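Local coordinates for protein SAM-dependent methyltransferase (Geobacter sulfurreducens, PDB 5BP7) that probably transfers methyl groups from S-adenosyl-L-methionine and binds the spent cofactor S-adenosyl-L-homocysteine at one end of its parallel strands, at residues L57-S68 with H81-D89; S68-A78 with A108-G116. All blocks are in the same frame, centred on the assembly; numbering follows the deposited sequence.

Interaction 1: L57-S68 with H81-D89. With SAH (S-adenosyl-L-homocysteine), chain D.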
loop_
_atom_site.group_PDB
_atom_site.type_symbol
_atom_site.label_atom_id
_atom_site.label_comp_id
_atom_site.label_asym_id
_atom_site.label_seq_id
_atom_site.Cartn_x
_atom_site.Cartn_y
_atom_site.Cartn_z
ATOM N N LEU A 57 18.710 -0.164 -6.485
ATOM C CA LEU A 57 18.936 0.986 -5.661
ATOM C C LEU A 57 20.336 1.021 -5.047
ATOM O O LEU A 57 20.754 0.104 -4.353
ATOM C CB LEU A 57 17.999 0.990 -4.487
ATOM C CG LEU A 57 16.487 0.886 -4.682
ATOM C CD1 LEU A 57 15.810 0.346 -3.442
ATOM C CD2 LEU A 57 15.911 2.238 -5.079
ATOM N N GLU A 58 21.038 2.118 -5.285
ATOM C CA GLU A 58 22.357 2.308 -4.720
ATOM C C GLU A 58 22.246 2.732 -3.246
ATOM O O GLU A 58 21.251 3.339 -2.859
ATOM C CB GLU A 58 23.097 3.298 -5.595
ATOM C CG GLU A 58 23.415 2.671 -6.967
ATOM C CD GLU A 58 23.722 3.691 -8.052
ATOM O OE1 GLU A 58 24.136 4.812 -7.700
ATOM O OE2 GLU A 58 23.582 3.390 -9.267
ATOM N N PRO A 59 23.254 2.388 -2.418
ATOM C CA PRO A 59 23.229 2.851 -1.031
ATOM C C PRO A 59 23.146 4.370 -0.926
ATOM O O PRO A 59 23.718 5.093 -1.740
ATOM C CB PRO A 59 24.557 2.351 -0.451
ATOM C CG PRO A 59 25.006 1.262 -1.356
ATOM C CD PRO A 59 24.484 1.611 -2.718
ATOM N N GLY A 60 22.362 4.833 0.033
ATOM C CA GLY A 60 22.176 6.248 0.251
ATOM C C GLY A 60 21.079 6.875 -0.606
ATOM O O GLY A 60 20.830 8.045 -0.476
ATOM N N THR A 61 20.424 6.116 -1.486
ATOM C CA THR A 61 19.295 6.632 -2.285
ATOM C C THR A 61 18.211 7.009 -1.286
ATOM O O THR A 61 17.958 6.262 -0.362
ATOM C CB THR A 61 18.725 5.556 -3.243
ATOM O OG1 THR A 61 19.698 5.226 -4.229
ATOM C CG2 THR A 61 17.459 6.022 -3.924
ATOM N N ARG A 62 17.594 8.160 -1.498
ATOM C CA ARG A 62 16.534 8.628 -0.630
ATOM C C ARG A 62 15.174 8.126 -1.155
ATOM O O ARG A 62 14.838 8.324 -2.337
ATOM C CB ARG A 62 16.543 10.169 -0.538
ATOM C CG ARG A 62 15.359 10.717 0.247
ATOM C CD ARG A 62 15.401 12.194 0.554
ATOM N NE ARG A 62 14.076 12.755 0.810
ATOM C CZ ARG A 62 13.380 12.647 1.946
ATOM N NH1 ARG A 62 13.829 11.962 3.014
ATOM N NH2 ARG A 62 12.194 13.236 2.018
ATOM N N VAL A 63 14.387 7.539 -0.263
ATOM C CA VAL A 63 13.041 7.082 -0.587
ATOM C C VAL A 63 11.986 7.849 0.234
ATOM O O VAL A 63 12.032 7.844 1.466
ATOM C CB VAL A 63 12.874 5.553 -0.296
ATOM C CG1 VAL A 63 11.462 5.076 -0.662
ATOM C CG2 VAL A 63 13.904 4.732 -1.049
ATOM N N LEU A 64 11.056 8.516 -0.442
ATOM C CA LEU A 64 9.885 9.111 0.196
ATOM C C LEU A 64 8.714 8.176 -0.024
ATOM O O LEU A 64 8.419 7.792 -1.174
ATOM C CB LEU A 64 9.533 10.496 -0.396
ATOM C CG LEU A 64 8.230 11.167 0.100
ATOM C CD1 LEU A 64 8.357 11.549 1.550
ATOM C CD2 LEU A 64 7.897 12.405 -0.724
ATOM N N ASP A 65 8.023 7.845 1.057
ATOM C CA ASP A 65 6.887 6.914 1.009
ATOM C C ASP A 65 5.659 7.564 1.640
ATOM O O ASP A 65 5.629 7.794 2.837
ATOM C CB ASP A 65 7.253 5.606 1.728
ATOM C CG ASP A 65 6.237 4.480 1.496
ATOM O OD1 ASP A 65 5.402 4.562 0.545
ATOM O OD2 ASP A 65 6.271 3.475 2.262
ATOM N N LEU A 66 4.660 7.889 0.818
ATOM C CA LEU A 66 3.411 8.474 1.297
ATOM C C LEU A 66 2.379 7.386 1.548
ATOM O O LEU A 66 2.056 6.592 0.641
ATOM C CB LEU A 66 2.856 9.477 0.290
ATOM C CG LEU A 66 3.770 10.636 -0.127
ATOM C CD1 LEU A 66 2.976 11.638 -0.936
ATOM C CD2 LEU A 66 4.402 11.323 1.070
ATOM N N GLY A 67 1.851 7.367 2.765
ATOM C CA GLY A 67 0.996 6.277 3.228
ATOM C C GLY A 67 1.843 5.043 3.477
ATOM O O GLY A 67 1.557 3.964 2.935
ATOM N N SER A 68 2.852 5.197 4.327
ATOM C CA SER A 68 3.910 4.193 4.516
ATOM C C SER A 68 3.541 3.006 5.426
ATOM O O SER A 68 4.320 2.070 5.559
ATOM C CB SER A 68 5.179 4.852 5.039
ATOM O OG SER A 68 4.897 5.655 6.184
ATOM N N HIS A 81 19.393 -2.664 1.212
ATOM C CA HIS A 81 19.963 -1.829 0.144
ATOM C C HIS A 81 20.731 -0.588 0.643
ATOM O O HIS A 81 21.351 0.110 -0.148
ATOM C CB HIS A 81 18.868 -1.514 -0.893
ATOM C CG HIS A 81 18.220 -2.747 -1.446
ATOM N ND1 HIS A 81 18.874 -3.619 -2.285
ATOM C CD2 HIS A 81 16.975 -3.256 -1.275
ATOM C CE1 HIS A 81 18.061 -4.610 -2.617
ATOM N NE2 HIS A 81 16.902 -4.412 -2.017
ATOM N N GLY A 82 20.630 -0.288 1.938
ATOM C CA GLY A 82 21.239 0.902 2.505
ATOM C C GLY A 82 20.581 2.202 2.061
ATOM O O GLY A 82 21.246 3.235 1.937
ATOM N N ILE A 83 19.277 2.162 1.798
ATOM C CA ILE A 83 18.545 3.395 1.472
ATOM C C ILE A 83 18.322 4.198 2.741
ATOM O O ILE A 83 18.471 3.695 3.848
ATOM C CB ILE A 83 17.198 3.154 0.728
ATOM C CG1 ILE A 83 16.181 2.349 1.562
ATOM C CG2 ILE A 83 17.462 2.489 -0.609
ATOM C CD1 ILE A 83 15.175 3.184 2.318
ATOM N N ILE A 84 17.996 5.468 2.547
ATOM C CA ILE A 84 17.534 6.332 3.631
ATOM C C ILE A 84 16.157 6.825 3.205
ATOM O O ILE A 84 15.815 6.745 2.024
ATOM C CB ILE A 84 18.493 7.538 3.911
ATOM C CG1 ILE A 84 18.667 8.435 2.677
ATOM C CG2 ILE A 84 19.840 7.039 4.398
ATOM C CD1 ILE A 84 19.407 9.742 2.921
ATOM N N GLY A 85 15.408 7.400 4.133
ATOM C CA GLY A 85 14.164 8.023 3.759
ATOM C C GLY A 85 13.166 8.315 4.850
ATOM O O GLY A 85 13.453 8.188 6.053
ATOM N N THR A 86 11.966 8.674 4.379
ATOM C CA THR A 86 10.884 9.195 5.201
ATOM C C THR A 86 9.576 8.545 4.798
ATOM O O THR A 86 9.227 8.533 3.614
ATOM C CB THR A 86 10.738 10.714 4.999
ATOM O OG1 THR A 86 12.000 11.334 5.257
ATOM C CG2 THR A 86 9.705 11.293 5.953
ATOM N N GLY A 87 8.852 8.048 5.784
ATOM C CA GLY A 87 7.522 7.502 5.582
ATOM C C GLY A 87 6.477 8.319 6.331
ATOM O O GLY A 87 6.632 8.560 7.522
ATOM N N ILE A 88 5.410 8.739 5.643
ATOM C CA ILE A 88 4.334 9.497 6.278
ATOM C C ILE A 88 3.088 8.657 6.273
ATOM O O ILE A 88 2.673 8.159 5.219
ATOM C CB ILE A 88 4.061 10.833 5.587
ATOM C CG1 ILE A 88 5.295 11.722 5.734
ATOM C CG2 ILE A 88 2.883 11.564 6.233
ATOM C CD1 ILE A 88 5.747 12.302 4.429
ATOM N N ASP A 89 2.476 8.541 7.451
ATOM C CA ASP A 89 1.269 7.749 7.607
ATOM C C ASP A 89 0.320 8.319 8.653
ATOM O O ASP A 89 0.739 8.780 9.700
ATOM C CB ASP A 89 1.588 6.291 7.919
ATOM C CG ASP A 89 0.417 5.368 7.579
ATOM O OD1 ASP A 89 -0.502 5.200 8.421
ATOM O OD2 ASP A 89 0.402 4.814 6.448
HETATM N N SAH D . 2.137 1.361 1.626
HETATM C CA SAH D . 1.779 0.711 2.943
HETATM C CB SAH D . 0.349 1.023 3.419
HETATM C CG SAH D . -0.819 0.805 2.455
HETATM S SD SAH D . -2.371 0.778 3.321
HETATM C C SAH D . 1.995 -0.777 2.928
HETATM O O SAH D . 2.269 -1.370 1.881
HETATM O OXT SAH D . 1.911 -1.440 3.971
HETATM C "C5'" SAH D . -2.997 2.466 3.241
HETATM C "C4'" SAH D . -2.278 3.324 4.281
HETATM O "O4'" SAH D . -2.477 4.707 4.008
HETATM C "C3'" SAH D . -2.734 3.082 5.720
HETATM O "O3'" SAH D . -1.582 2.754 6.501
HETATM C "C2'" SAH D . -3.352 4.389 6.184
HETATM O "O2'" SAH D . -3.022 4.682 7.538
HETATM C "C1'" SAH D . -2.661 5.362 5.254
HETATM N N9 SAH D . -3.334 6.619 4.900
HETATM C C8 SAH D . -4.627 6.807 4.495
HETATM N N7 SAH D . -4.875 8.068 4.210
HETATM C C5 SAH D . -3.666 8.727 4.425
HETATM C C6 SAH D . -3.267 10.075 4.309
HETATM N N6 SAH D . -4.120 11.047 3.917
HETATM N N1 SAH D . -1.985 10.410 4.607
HETATM C C2 SAH D . -1.138 9.441 5.006
HETATM N N3 SAH D . -1.412 8.138 5.159
HETATM C C4 SAH D . -2.710 7.836 4.848
HETATM O O HOH W 1 22.301 -1.222 -2.486
#

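Interaction 2: S68-A78 with A108-G116. With SAH (S-adenosyl-L-homocysteine), chain D.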
loop_
_atom_site.group_PDB
_atom_site.type_symbol
_atom_site.label_atom_id
_atom_site.label_comp_id
_atom_site.label_asym_id
_atom_site.label_seq_id
_atom_site.Cartn_x
_atom_site.Cartn_y
_atom_site.Cartn_z
ATOM N N SER A 68 2.852 5.197 4.327
ATOM C CA SER A 68 3.910 4.193 4.516
ATOM C C SER A 68 3.541 3.006 5.426
ATOM O O SER A 68 4.320 2.070 5.559
ATOM C CB SER A 68 5.179 4.852 5.039
ATOM O OG SER A 68 4.897 5.655 6.184
ATOM N N GLY A 69 2.351 3.026 6.016
ATOM C CA GLY A 69 1.838 1.876 6.765
ATOM C C GLY A 69 2.630 1.630 8.027
ATOM O O GLY A 69 2.879 2.574 8.794
ATOM N N SER A 70 3.034 0.374 8.228
ATOM C CA SER A 70 3.885 -0.015 9.332
ATOM C C SER A 70 5.360 -0.024 8.911
ATOM O O SER A 70 6.193 -0.677 9.535
ATOM C CB SER A 70 3.444 -1.361 9.891
ATOM O OG SER A 70 2.118 -1.265 10.411
ATOM N N GLY A 71 5.684 0.704 7.839
ATOM C CA GLY A 71 7.068 0.976 7.459
ATOM C C GLY A 71 7.871 -0.157 6.860
ATOM O O GLY A 71 9.077 -0.026 6.701
ATOM N N GLU A 72 7.232 -1.275 6.516
ATOM C CA GLU A 72 7.991 -2.476 6.118
ATOM C C GLU A 72 8.900 -2.258 4.894
ATOM O O GLU A 72 10.042 -2.739 4.864
ATOM C CB GLU A 72 7.066 -3.645 5.852
ATOM C CG GLU A 72 7.792 -4.992 5.753
ATOM C CD GLU A 72 8.379 -5.497 7.065
ATOM O OE1 GLU A 72 8.244 -4.853 8.121
ATOM O OE2 GLU A 72 8.976 -6.581 7.053
HETATM N N MSE A 73 8.392 -1.530 3.911
HETATM C CA MSE A 73 9.145 -1.243 2.693
HETATM C C MSE A 73 10.396 -0.480 3.007
HETATM O O MSE A 73 11.497 -0.892 2.622
HETATM C CB MSE A 73 8.277 -0.484 1.699
HETATM C CG MSE A 73 8.930 -0.424 0.317
HETATM SE SE MSE A 73 7.705 0.522 -0.919
HETATM C CE MSE A 73 8.214 2.348 -0.428
ATOM N N LEU A 74 10.250 0.636 3.728
ATOM C CA LEU A 74 11.402 1.471 4.075
ATOM C C LEU A 74 12.402 0.722 4.951
ATOM O O LEU A 74 13.612 0.783 4.707
ATOM C CB LEU A 74 10.961 2.784 4.752
ATOM C CG LEU A 74 10.350 3.840 3.822
ATOM C CD1 LEU A 74 9.884 5.052 4.618
ATOM C CD2 LEU A 74 11.351 4.301 2.781
ATOM N N CYS A 75 11.897 0.019 5.959
ATOM C CA CYS A 75 12.773 -0.656 6.899
ATOM C C CYS A 75 13.569 -1.768 6.246
ATOM O O CYS A 75 14.791 -1.833 6.398
ATOM C CB CYS A 75 11.991 -1.217 8.086
ATOM S SG CYS A 75 11.391 0.044 9.236
ATOM N N THR A 76 12.882 -2.649 5.523
ATOM C CA THR A 76 13.558 -3.798 4.906
ATOM C C THR A 76 14.551 -3.356 3.789
ATOM O O THR A 76 15.633 -3.925 3.640
ATOM C CB THR A 76 12.571 -4.822 4.332
ATOM O OG1 THR A 76 11.709 -4.191 3.369
ATOM C CG2 THR A 76 11.755 -5.484 5.435
ATOM N N TRP A 77 14.187 -2.324 3.049
ATOM C CA TRP A 77 15.076 -1.800 2.008
ATOM C C TRP A 77 16.270 -1.009 2.609
ATOM O O TRP A 77 17.375 -1.014 2.037
ATOM C CB TRP A 77 14.294 -0.937 1.001
ATOM C CG TRP A 77 13.307 -1.688 0.144
ATOM C CD1 TRP A 77 12.990 -3.017 0.208
ATOM C CD2 TRP A 77 12.446 -1.124 -0.857
ATOM N NE1 TRP A 77 12.007 -3.313 -0.699
ATOM C CE2 TRP A 77 11.653 -2.169 -1.363
ATOM C CE3 TRP A 77 12.264 0.175 -1.366
ATOM C CZ2 TRP A 77 10.712 -1.971 -2.377
ATOM C CZ3 TRP A 77 11.323 0.373 -2.376
ATOM C CH2 TRP A 77 10.555 -0.693 -2.866
ATOM N N ALA A 78 16.056 -0.336 3.741
ATOM C CA ALA A 78 17.182 0.263 4.482
ATOM C C ALA A 78 18.174 -0.810 4.924
ATOM O O ALA A 78 19.392 -0.646 4.746
ATOM C CB ALA A 78 16.700 1.072 5.667
ATOM N N ALA A 108 17.073 2.555 12.436
ATOM C CA ALA A 108 16.401 3.744 12.963
ATOM C C ALA A 108 17.099 5.061 12.608
ATOM O O ALA A 108 16.452 6.084 12.502
ATOM C CB ALA A 108 16.256 3.640 14.467
ATOM N N ASP A 109 18.411 5.024 12.414
ATOM C CA ASP A 109 19.150 6.204 11.938
ATOM C C ASP A 109 19.072 6.428 10.422
ATOM O O ASP A 109 19.535 7.441 9.934
ATOM C CB ASP A 109 20.624 6.183 12.406
ATOM C CG ASP A 109 21.410 4.954 11.915
ATOM O OD1 ASP A 109 20.821 3.929 11.476
ATOM O OD2 ASP A 109 22.652 4.998 12.033
ATOM N N ARG A 110 18.508 5.482 9.680
ATOM C CA ARG A 110 18.402 5.586 8.226
ATOM C C ARG A 110 17.022 5.997 7.732
ATOM O O ARG A 110 16.901 6.698 6.726
ATOM C CB ARG A 110 18.820 4.256 7.599
ATOM C CG ARG A 110 20.287 3.963 7.813
ATOM C CD ARG A 110 20.748 2.817 6.946
ATOM N NE ARG A 110 21.106 3.325 5.615
ATOM C CZ ARG A 110 22.182 4.090 5.382
ATOM N NH1 ARG A 110 23.012 4.435 6.365
ATOM N NH2 ARG A 110 22.433 4.523 4.158
ATOM N N VAL A 111 15.976 5.548 8.417
ATOM C CA VAL A 111 14.605 5.865 7.997
ATOM C C VAL A 111 13.811 6.507 9.139
ATOM O O VAL A 111 13.931 6.114 10.285
ATOM C CB VAL A 111 13.844 4.639 7.431
ATOM C CG1 VAL A 111 14.463 4.187 6.122
ATOM C CG2 VAL A 111 13.786 3.486 8.446
ATOM N N THR A 112 13.031 7.519 8.792
ATOM C CA THR A 112 12.245 8.303 9.730
ATOM C C THR A 112 10.771 8.123 9.418
ATOM O O THR A 112 10.383 8.069 8.250
ATOM C CB THR A 112 12.575 9.803 9.592
ATOM O OG1 THR A 112 13.950 9.993 9.908
ATOM C CG2 THR A 112 11.756 10.663 10.543
ATOM N N PHE A 113 9.950 8.119 10.461
ATOM C CA PHE A 113 8.510 7.967 10.296
ATOM C C PHE A 113 7.752 9.092 10.978
ATOM O O PHE A 113 7.971 9.367 12.151
ATOM C CB PHE A 113 8.066 6.600 10.798
ATOM C CG PHE A 113 8.670 5.473 10.022
ATOM C CD1 PHE A 113 8.198 5.162 8.749
ATOM C CD2 PHE A 113 9.743 4.757 10.531
ATOM C CE1 PHE A 113 8.776 4.147 8.002
ATOM C CE2 PHE A 113 10.327 3.739 9.782
ATOM C CZ PHE A 113 9.831 3.423 8.522
ATOM N N ILE A 114 6.871 9.740 10.225
ATOM C CA ILE A 114 6.111 10.870 10.712
ATOM C C ILE A 114 4.655 10.470 10.731
ATOM O O ILE A 114 4.131 9.996 9.726
ATOM C CB ILE A 114 6.267 12.101 9.790
ATOM C CG1 ILE A 114 7.717 12.568 9.790
ATOM C CG2 ILE A 114 5.375 13.262 10.252
ATOM C CD1 ILE A 114 8.036 13.468 8.616
ATOM N N HIS A 115 3.993 10.738 11.851
ATOM C CA HIS A 115 2.558 10.579 11.925
ATOM C C HIS A 115 1.853 11.809 11.334
ATOM O O HIS A 115 1.936 12.897 11.878
ATOM C CB HIS A 115 2.105 10.372 13.353
ATOM C CG HIS A 115 0.625 10.360 13.492
ATOM N ND1 HIS A 115 -0.038 11.149 14.399
ATOM C CD2 HIS A 115 -0.326 9.702 12.796
ATOM C CE1 HIS A 115 -1.336 10.957 14.275
ATOM N NE2 HIS A 115 -1.537 10.082 13.310
ATOM N N GLY A 116 1.166 11.632 10.215
ATOM C CA GLY A 116 0.555 12.766 9.530
ATOM C C GLY A 116 -0.262 12.428 8.298
ATOM O O GLY A 116 -0.260 11.300 7.807
HETATM N N SAH D . 2.137 1.361 1.626
HETATM C CA SAH D . 1.779 0.711 2.943
HETATM C CB SAH D . 0.349 1.023 3.419
HETATM C CG SAH D . -0.819 0.805 2.455
HETATM S SD SAH D . -2.371 0.778 3.321
HETATM C C SAH D . 1.995 -0.777 2.928
HETATM O O SAH D . 2.269 -1.370 1.881
HETATM O OXT SAH D . 1.911 -1.440 3.971
HETATM C "C5'" SAH D . -2.997 2.466 3.241
HETATM C "C4'" SAH D . -2.278 3.324 4.281
HETATM O "O4'" SAH D . -2.477 4.707 4.008
HETATM C "C3'" SAH D . -2.734 3.082 5.720
HETATM O "O3'" SAH D . -1.582 2.754 6.501
HETATM C "C2'" SAH D . -3.352 4.389 6.184
HETATM O "O2'" SAH D . -3.022 4.682 7.538
HETATM C "C1'" SAH D . -2.661 5.362 5.254
HETATM N N9 SAH D . -3.334 6.619 4.900
HETATM C C8 SAH D . -4.627 6.807 4.495
HETATM N N7 SAH D . -4.875 8.068 4.210
HETATM C C5 SAH D . -3.666 8.727 4.425
HETATM C C6 SAH D . -3.267 10.075 4.309
HETATM N N6 SAH D . -4.120 11.047 3.917
HETATM N N1 SAH D . -1.985 10.410 4.607
HETATM C C2 SAH D . -1.138 9.441 5.006
HETATM N N3 SAH D . -1.412 8.138 5.159
HETATM C C4 SAH D . -2.710 7.836 4.848
#

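Interaction 1: L57-S68 with H81-D89
Arg62 reaches over the neighbouring strand to Thr86, its NH1 donating to OG1 at 3.0 Å, the hydroxyl at the guanidinium edge, near its plane. An extended chain, with CG anti to the backbone N (chi1 174°), carries the group that far. NE is served by the carbonyl of Asp125 and NH2, weakly, by Ser123 OG.

Between strands 62-66 and 84-89 the backbone follows the parallel rule: Val63 and Asp65 each spend both N-H and C=O on residues flanking their partner, Val63 on Ile84 and Thr86, Asp65 on Thr86 and Ile88. Where the first strand ends, Ile88 O takes two donors, Gly67 N at 2.7 Å almost in line with the carbonyl, though bent at the hydrogen (131°), and Ser68 N at 3.1 Å from above its plane. At the far end Gly60 N donates to Gly82 O over 2.7 Å, and a water to both Leu57 O and His81 O. Leu66 CD2 lies alongside Ile88 CD1, 3.7 Å away.

Asp89 receives both ribose hydroxyls of S-adenosyl-L-homocysteine, O2' on OD1 (2.7 Å) and O3' on OD2 (2.9 Å); Gly69 N also donates to OD2 and Ser91 N to OD1. Gly67 O receives the ligand's amino nitrogen. A glycine-rich turn after the first strand and an acidic residue closing the second are the cofactor-binding signature of the Rossmann-like class I methyltransferase fold.

Interaction 2: S68-A78 with A108-G116
Glu72 O, one residue past the Gly71 that meets Phe113, is gripped twice by Thr76: its backbone N comes in at 2.9 Å and its OG1 at 2.7 Å, from opposite faces of the carbonyl plane. The pair reinforces the first turn of helix 72-78, just behind its N-cap, Gly71.

What joins this helix to strand 111-115 is apolar packing. The two run nearly antiparallel, at 168°, with their axes 9.1 Å apart. Phe113 packs between strand and helix at the helix start. Its CG stands anti to the carbonyl carbon (chi1 -63°), and the far end of the ring is pushed against the glycine backbone, CE1 lying 3.6 Å from Gly71 CA. On CE1 the ring also meets Leu74 CD1, at 3.7 Å, the two side chains sliding past each other in opposite directions. Cys75 makes a sulfur-aromatic contact with the same ring, SG being 4.9 Å from its centroid and well off the normal (72°). Ser68 OG approaches the ring edge, near its plane. One helical turn further along, Val111 CG1 rests on the helix backbone at Leu74 O, 3.8 Å away, and touches Leu74 CB and Ala78 CB.

Arg110 lies beside Ala78 at the rim, but its guanidinium donates, through NH2 and NE, to the carbonyls of Gly82 and Ile83 in the loop leading into strand 84-89. The helix lies over the part of one face formed by strands 62-66, 84-89 and 111-115: Leu74 reaches back to Val63 and Asp65 on strand 62-66, Cys75 touches Arg101 and Ala102 of helix 92-104, and Phe113 packs on Ala98 of that same helix, while strand 84-89 runs between the two strands the helix spans.

How the interactions relate
Together the two contacts illustrate how one sheet is held in two directions. Interaction 1 works within the sheet, pairing neighbouring strands through regular backbone bonds; it runs from an exposed turn at Pro59 and Gly60 to the buried ligand site. Interaction 2 works across the layers: it is smaller, buried except at Arg110, which is partly exposed, and relies on hydrocarbon, sulfur and ring contacts. They share Ser68, and strand 84-89 lies next to strand 111-115. From the helix, Leu74 CD1 of interaction 2 packs on Gly87 N of interaction 1. Polar links also join them, Asp89 OD2 to Gly69 N and Gly82 O to Arg110 NH2, and both border S-adenosyl-L-homocysteine.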